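Local coordinates for nucleoprotein (Human coronavirus NL63, PDB 5N4K) that probably packages the viral RNA genome into a helical ribonucleocapsid, the domain here being its N-terminal RNA-binding part, at residues Y89-G94 / L99-R104. Sequence-based numbering, arbitrary orientation. Where two conformers were deposited one is given.
Sequences YYLGTG and LKFRQR. With SO4 (sulfate ion), chain I.
Leu-99 meets Leu-91 through its backbone: the carbonyl O lies 3.9 Å from Leu-91 CD1. A water links the two backbones where no direct bond joins them, accepting from Gly-92 N at 2.8 Å and donating to Leu-99 O. The CB of Lys-100 points away from residues 89-94, while its N-H gives a nearly straight bond (167°) to Gln-103 OE1, and its carbonyl O accepts from Gln-103 N in the type II turn Lys-100 to Gln-103. Phe-101 is the main apolar partner of Leu-91. Leu-91 CD1 sits 3.8 Å from Phe-101 N and near the ring plane, at the edge, and Leu-91 CD2 is 4.1 Å from Phe-101 CB; the two side chains cross at about a right angle. With CG of Leu-91 anti to its own N (chi1 -176°), CD1 faces the Leu-99 to Phe-101 backbone and CD2 faces Phe-101 CB. The pairing joins the type II turn Tyr-90 to Thr-93, which starts at the last residue of strand 80-90, to the loop before strand 108-112, beside the five-stranded antiparallel sheet of the nucleocapsid N-terminal domain, whose Ile-63 and Trp-110 also pack on Leu-91. Arg-102 lays its CG over a face of the Phe-101 ring, toward the rim. The Arg-102 side chain bends at chi3 (66°), and NE donates at 2.7 Å to O2 of a sulfate, probably from the crystallisation liquor, in the guanidinium plane; NH2 adds a weak bond to O4. Gln-103 packs on Asp-98 of the second subunit.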
loop_
_atom_site.group_PDB
_atom_site.type_symbol
_atom_site.label_atom_id
_atom_site.label_comp_id
_atom_site.label_asym_id
_atom_site.label_seq_id
_atom_site.Cartn_x
_atom_site.Cartn_y
_atom_site.Cartn_z
ATOM N N TYR A 89 7.082 5.678 7.290
ATOM C CA TYR A 89 6.886 6.930 6.592
ATOM C C TYR A 89 6.462 7.988 7.595
ATOM O O TYR A 89 5.651 7.776 8.463
ATOM C CB TYR A 89 5.781 6.777 5.542
ATOM C CG TYR A 89 6.076 5.740 4.501
ATOM C CD1 TYR A 89 5.685 4.426 4.685
ATOM C CD2 TYR A 89 6.724 6.117 3.324
ATOM C CE1 TYR A 89 5.980 3.448 3.699
ATOM C CE2 TYR A 89 7.007 5.137 2.402
ATOM C CZ TYR A 89 6.649 3.901 2.636
ATOM O OH TYR A 89 6.910 2.879 1.630
ATOM N N TYR A 90 7.014 9.194 7.432
ATOM C CA TYR A 90 6.607 10.342 8.242
ATOM C C TYR A 90 5.167 10.710 7.957
ATOM O O TYR A 90 4.681 10.570 6.839
ATOM C CB TYR A 90 7.584 11.520 7.960
ATOM C CG TYR A 90 9.015 11.227 8.456
ATOM C CD1 TYR A 90 9.347 11.463 9.793
ATOM C CD2 TYR A 90 10.006 10.807 7.616
ATOM C CE1 TYR A 90 10.608 11.166 10.288
ATOM C CE2 TYR A 90 11.254 10.508 8.044
ATOM C CZ TYR A 90 11.537 10.684 9.382
ATOM O OH TYR A 90 12.813 10.369 9.848
ATOM N N LEU A 91 4.550 11.313 8.931
ATOM C CA LEU A 91 3.175 11.774 8.798
ATOM C C LEU A 91 3.055 12.732 7.608
ATOM O O LEU A 91 3.835 13.638 7.439
ATOM C CB LEU A 91 2.710 12.463 10.111
ATOM C CG LEU A 91 1.248 12.905 10.132
ATOM C CD1 LEU A 91 0.273 11.783 10.048
ATOM C CD2 LEU A 91 1.061 13.619 11.478
ATOM N N GLY A 92 2.036 12.487 6.767
ATOM C CA GLY A 92 1.832 13.294 5.559
ATOM C C GLY A 92 2.726 12.989 4.429
ATOM O O GLY A 92 2.765 13.777 3.449
ATOM N N THR A 93 3.380 11.817 4.462
ATOM C CA THR A 93 4.214 11.319 3.382
ATOM C C THR A 93 3.852 9.878 3.135
ATOM O O THR A 93 3.082 9.314 3.866
ATOM C CB THR A 93 5.700 11.463 3.691
ATOM O OG1 THR A 93 6.114 10.396 4.585
ATOM C CG2 THR A 93 6.047 12.856 4.340
ATOM N N GLY A 94 4.456 9.315 2.081
ATOM C CA GLY A 94 4.301 7.868 1.795
ATOM C C GLY A 94 2.995 7.515 1.132
ATOM O O GLY A 94 2.256 8.392 0.661
ATOM N N LEU A 99 -3.743 10.282 5.115
ATOM C CA LEU A 99 -4.258 9.951 6.438
ATOM C C LEU A 99 -3.807 10.930 7.508
ATOM O O LEU A 99 -2.667 11.279 7.591
ATOM C CB LEU A 99 -3.886 8.540 6.860
ATOM C CG LEU A 99 -4.473 7.378 6.058
ATOM C CD1 LEU A 99 -3.959 6.048 6.583
ATOM C CD2 LEU A 99 -5.966 7.417 5.913
ATOM N N LYS A 100 -4.777 11.318 8.340
ATOM C CA LYS A 100 -4.501 12.049 9.570
ATOM C C LYS A 100 -3.900 11.107 10.580
ATOM O O LYS A 100 -4.093 9.938 10.491
ATOM C CB LYS A 100 -5.812 12.731 10.056
ATOM C CG LYS A 100 -6.509 13.667 9.037
ATOM C CD LYS A 100 -7.704 14.379 9.673
ATOM C CE LYS A 100 -8.377 15.375 8.735
ATOM N NZ LYS A 100 -9.509 16.121 9.372
ATOM N N PHE A 101 -3.203 11.662 11.570
ATOM C CA PHE A 101 -2.572 10.816 12.558
ATOM C C PHE A 101 -3.544 9.909 13.214
ATOM O O PHE A 101 -4.578 10.389 13.792
ATOM C CB PHE A 101 -1.846 11.681 13.641
ATOM C CG PHE A 101 -1.021 10.878 14.599
ATOM C CD1 PHE A 101 -0.026 9.984 14.139
ATOM C CD2 PHE A 101 -1.236 10.936 15.960
ATOM C CE1 PHE A 101 0.737 9.263 14.998
ATOM C CE2 PHE A 101 -0.479 10.141 16.825
ATOM C CZ PHE A 101 0.471 9.297 16.371
ATOM N N ARG A 102 -3.370 8.655 13.208
ATOM C CA ARG A 102 -4.157 7.632 13.820
ATOM C C ARG A 102 -5.494 7.342 13.159
ATOM O O ARG A 102 -6.269 6.511 13.648
ATOM C CB ARG A 102 -4.358 7.873 15.312
ATOM C CG ARG A 102 -3.003 7.719 16.061
ATOM C CD ARG A 102 -3.062 8.186 17.512
ATOM N NE ARG A 102 -3.893 7.419 18.318
ATOM C CZ ARG A 102 -4.956 7.868 19.055
ATOM N NH1 ARG A 102 -5.386 9.120 18.967
ATOM N NH2 ARG A 102 -5.593 6.899 19.673
ATOM N N GLN A 103 -5.698 7.891 11.986
ATOM C CA GLN A 103 -6.836 7.459 11.152
ATOM C C GLN A 103 -6.751 6.005 10.869
ATOM O O GLN A 103 -5.712 5.532 10.494
ATOM C CB GLN A 103 -6.881 8.318 9.891
ATOM C CG GLN A 103 -8.099 8.188 9.072
ATOM C CD GLN A 103 -8.203 9.262 8.022
ATOM O OE1 GLN A 103 -7.526 10.301 7.908
ATOM N NE2 GLN A 103 -9.133 8.911 7.096
ATOM N N ARG A 104 -7.835 5.275 11.102
ATOM C CA ARG A 104 -7.745 3.843 11.088
ATOM C C ARG A 104 -7.647 3.288 9.700
ATOM O O ARG A 104 -8.504 3.568 8.814
ATOM C CB ARG A 104 -8.944 3.234 11.766
ATOM C CG ARG A 104 -9.047 3.482 13.226
ATOM C CD ARG A 104 -10.471 3.138 13.722
ATOM N NE ARG A 104 -11.535 4.020 13.151
ATOM C CZ ARG A 104 -12.510 3.639 12.295
ATOM N NH1 ARG A 104 -12.618 2.374 11.877
ATOM N NH2 ARG A 104 -13.377 4.534 11.836
HETATM S S SO4 I . -3.884 3.974 17.640
HETATM O O1 SO4 I . -4.018 2.695 18.352
HETATM O O2 SO4 I . -3.011 4.852 18.430
HETATM O O3 SO4 I . -3.456 3.941 16.223
HETATM O O4 SO4 I . -5.258 4.515 17.528
HETATM O O HOH W 1 -0.008 10.509 6.761
#